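Local coordinates for mitochondrial edited mRNA stability factor 1 (Trypanosoma brucei, PDB 6U9X), which binds RNA and probably processes the 5' ends of mitochondrial mRNAs through a Nudix-type domain, at residues Tyr257-Val262 against Tyr333-Tyr338. Numbering follows the deposited sequence.
Sequences YFVAEV and YTPPPY. With nucleotides of chain C.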
loop_
_atom_site.group_PDB
_atom_site.type_symbol
_atom_site.label_atom_id
_atom_site.label_comp_id
_atom_site.label_asym_id
_atom_site.label_seq_id
_atom_site.Cartn_x
_atom_site.Cartn_y
_atom_site.Cartn_z
ATOM N N TYR A 257 10.044 -1.578 -1.643
ATOM C CA TYR A 257 10.082 -2.465 -2.796
ATOM C C TYR A 257 11.077 -3.601 -2.586
ATOM O O TYR A 257 12.115 -3.436 -1.939
ATOM C CB TYR A 257 10.437 -1.694 -4.070
ATOM C CG TYR A 257 9.396 -0.671 -4.455
ATOM C CD1 TYR A 257 8.309 -1.023 -5.245
ATOM C CD2 TYR A 257 9.495 0.644 -4.023
ATOM C CE1 TYR A 257 7.351 -0.093 -5.595
ATOM C CE2 TYR A 257 8.544 1.582 -4.368
ATOM C CZ TYR A 257 7.474 1.208 -5.155
ATOM O OH TYR A 257 6.524 2.140 -5.502
ATOM N N PHE A 258 10.735 -4.761 -3.143
ATOM C CA PHE A 258 11.538 -5.970 -3.041
ATOM C C PHE A 258 11.467 -6.715 -4.366
ATOM O O PHE A 258 10.600 -6.448 -5.202
ATOM C CB PHE A 258 11.052 -6.884 -1.903
ATOM C CG PHE A 258 11.132 -6.262 -0.534
ATOM C CD1 PHE A 258 12.174 -6.576 0.323
ATOM C CD2 PHE A 258 10.154 -5.381 -0.095
ATOM C CE1 PHE A 258 12.248 -6.013 1.583
ATOM C CE2 PHE A 258 10.225 -4.812 1.162
ATOM C CZ PHE A 258 11.274 -5.131 2.003
ATOM N N VAL A 259 12.394 -7.660 -4.559
ATOM C CA VAL A 259 12.392 -8.527 -5.732
ATOM C C VAL A 259 12.719 -9.952 -5.307
ATOM O O VAL A 259 13.233 -10.203 -4.215
ATOM C CB VAL A 259 13.386 -8.076 -6.829
ATOM C CG1 VAL A 259 12.991 -6.719 -7.403
ATOM C CG2 VAL A 259 14.812 -8.067 -6.292
ATOM N N ALA A 260 12.421 -10.886 -6.206
ATOM C CA ALA A 260 12.648 -12.313 -6.025
ATOM C C ALA A 260 12.381 -13.000 -7.355
ATOM O O ALA A 260 11.553 -12.539 -8.148
ATOM C CB ALA A 260 11.753 -12.897 -4.927
ATOM N N GLU A 261 13.097 -14.096 -7.596
ATOM C CA GLU A 261 12.928 -14.893 -8.805
ATOM C C GLU A 261 12.289 -16.228 -8.451
ATOM O O GLU A 261 12.724 -16.898 -7.507
ATOM C CB GLU A 261 14.261 -15.123 -9.515
ATOM C CG GLU A 261 14.354 -16.457 -10.228
ATOM C CD GLU A 261 15.688 -16.667 -10.897
ATOM O OE1 GLU A 261 16.682 -16.079 -10.422
ATOM O OE2 GLU A 261 15.740 -17.431 -11.883
ATOM N N VAL A 262 11.277 -16.613 -9.221
ATOM C CA VAL A 262 10.577 -17.879 -9.027
ATOM C C VAL A 262 10.931 -18.793 -10.194
ATOM O O VAL A 262 11.346 -18.299 -11.253
ATOM C CB VAL A 262 9.065 -17.649 -8.921
ATOM C CG1 VAL A 262 8.755 -16.764 -7.735
ATOM C CG2 VAL A 262 8.533 -17.043 -10.203
ATOM N N TYR A 333 12.587 -1.482 -8.858
ATOM C CA TYR A 333 12.917 -2.898 -8.734
ATOM C C TYR A 333 14.322 -3.215 -9.241
ATOM O O TYR A 333 14.560 -4.271 -9.830
ATOM C CB TYR A 333 11.888 -3.756 -9.467
ATOM C CG TYR A 333 10.473 -3.615 -8.950
ATOM C CD1 TYR A 333 10.081 -4.222 -7.763
ATOM C CD2 TYR A 333 9.524 -2.883 -9.655
ATOM C CE1 TYR A 333 8.787 -4.099 -7.289
ATOM C CE2 TYR A 333 8.228 -2.755 -9.190
ATOM C CZ TYR A 333 7.864 -3.365 -8.006
ATOM O OH TYR A 333 6.575 -3.238 -7.542
ATOM N N THR A 334 15.280 -2.319 -9.009
ATOM C CA THR A 334 16.662 -2.585 -9.389
ATOM C C THR A 334 17.360 -3.343 -8.266
ATOM O O THR A 334 17.491 -2.803 -7.159
ATOM C CB THR A 334 17.406 -1.296 -9.688
ATOM O OG1 THR A 334 16.852 -0.689 -10.862
ATOM C CG2 THR A 334 18.879 -1.581 -9.929
ATOM N N PRO A 335 17.818 -4.571 -8.498
ATOM C CA PRO A 335 18.364 -5.389 -7.406
ATOM C C PRO A 335 19.666 -4.818 -6.877
ATOM O O PRO A 335 20.348 -4.048 -7.572
ATOM C CB PRO A 335 18.594 -6.757 -8.069
ATOM C CG PRO A 335 17.767 -6.735 -9.305
ATOM C CD PRO A 335 17.754 -5.315 -9.765
ATOM N N PRO A 336 20.042 -5.166 -5.651
ATOM C CA PRO A 336 21.344 -4.756 -5.124
ATOM C C PRO A 336 22.448 -5.619 -5.706
ATOM O O PRO A 336 22.203 -6.770 -6.099
ATOM C CB PRO A 336 21.207 -4.976 -3.608
ATOM C CG PRO A 336 19.755 -5.316 -3.370
ATOM C CD PRO A 336 19.255 -5.897 -4.647
ATOM N N PRO A 337 23.677 -5.102 -5.779
ATOM C CA PRO A 337 24.765 -5.888 -6.384
ATOM C C PRO A 337 25.061 -7.194 -5.665
ATOM O O PRO A 337 25.432 -8.175 -6.323
ATOM C CB PRO A 337 25.963 -4.928 -6.321
ATOM C CG PRO A 337 25.350 -3.568 -6.273
ATOM C CD PRO A 337 24.099 -3.727 -5.462
ATOM N N TYR A 338 24.903 -7.249 -4.339
ATOM C CA TYR A 338 25.275 -8.454 -3.603
ATOM C C TYR A 338 24.361 -9.638 -3.893
ATOM O O TYR A 338 24.656 -10.748 -3.438
ATOM C CB TYR A 338 25.308 -8.171 -2.092
ATOM C CG TYR A 338 23.958 -7.957 -1.427
ATOM C CD1 TYR A 338 23.151 -9.034 -1.071
ATOM C CD2 TYR A 338 23.510 -6.678 -1.122
ATOM C CE1 TYR A 338 21.927 -8.840 -0.458
ATOM C CE2 TYR A 338 22.287 -6.477 -0.506
ATOM C CZ TYR A 338 21.501 -7.561 -0.177
ATOM O OH TYR A 338 20.284 -7.362 0.436
ATOM P P G C 8 3.681 1.998 -7.534
ATOM O OP1 G C 8 5.076 1.497 -7.470
ATOM O OP2 G C 8 3.437 3.447 -7.371
ATOM O "O5'" G C 8 3.126 1.629 -8.978
ATOM C "C5'" G C 8 2.278 2.528 -9.674
ATOM C "C4'" G C 8 0.831 2.297 -9.328
ATOM O "O4'" G C 8 0.022 3.397 -9.823
ATOM C "C3'" G C 8 0.195 1.052 -9.932
ATOM O "O3'" G C 8 0.446 -0.118 -9.173
ATOM C "C2'" G C 8 -1.274 1.431 -10.003
ATOM O "O2'" G C 8 -1.873 1.347 -8.718
ATOM C "C1'" G C 8 -1.171 2.903 -10.386
ATOM P P G C 7 -2.054 1.481 -3.632
ATOM O OP1 G C 7 -2.813 0.366 -4.247
ATOM O OP2 G C 7 -1.724 1.479 -2.185
ATOM O "O5'" G C 7 -0.643 1.508 -4.357
ATOM C "C5'" G C 7 -0.516 2.079 -5.650
ATOM C "C4'" G C 7 0.904 2.472 -5.945
ATOM O "O4'" G C 7 1.196 3.720 -5.268
ATOM C "C3'" G C 7 1.963 1.461 -5.489
ATOM O "O3'" G C 7 2.841 1.030 -6.550
ATOM C "C2'" G C 7 2.720 2.175 -4.365
ATOM O "O2'" G C 7 4.102 1.898 -4.353
ATOM C "C1'" G C 7 2.463 3.647 -4.658
ATOM N N9 G C 7 2.480 4.503 -3.479
ATOM C C8 G C 7 1.720 4.472 -2.339
ATOM N N7 G C 7 2.041 5.424 -1.499
ATOM C C5 G C 7 3.072 6.118 -2.126
ATOM C C6 G C 7 3.838 7.246 -1.729
ATOM O O6 G C 7 3.776 7.912 -0.694
ATOM N N1 G C 7 4.771 7.588 -2.699
ATOM C C2 G C 7 4.956 6.944 -3.896
ATOM N N2 G C 7 5.911 7.433 -4.698
ATOM N N3 G C 7 4.257 5.899 -4.279
ATOM C C4 G C 7 3.344 5.551 -3.351
#
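Tyr257 and Val259 on strand 255-261 meet the loop that follows helix 328-332, and the two backbones come nearest at Val259 and Tyr333, whose CA atoms lie 6.4 Å apart. No hydrogen bond joins the segments. The main contact is a T-shaped pair of tyrosines. The edge of Tyr257 points at the face of Tyr333, with ring centroids 5.3 Å apart and planes at 85°. Tyr257 CD1 does the touching, 3.6 Å from Tyr333 CZ. The Tyr333 ring is also met at its edge, where Phe258 O lies in the ring plane, 3.4 Å from Tyr333 CD1.

The strand belongs to the mixed sheet of the Nudix domain, where it runs between strands 165-173 and 237-242. Tyr257 is one of the residues known to bind GDP in this protein, as are Arg332 and Arg167 nearby. In this complex Tyr257 contacts RNA of chain C. Tyr257 OH accepts a hydrogen bond from O2' of G7 at 2.7 Å and donates one to OP1 of G8 at 2.5 Å. The hydroxyl thus bridges a ribose and the next phosphate. With CG anti to the carbonyl carbon (chi1 -64°), the Tyr257 side chain runs beside Tyr333 and brings its hydroxyl to the nucleotides.

Farther along the strand, Val259 CG1 packs on Tyr333 CB at 3.8 Å. Val259 CG2 meets Pro335 CB more loosely, at 4.4 Å.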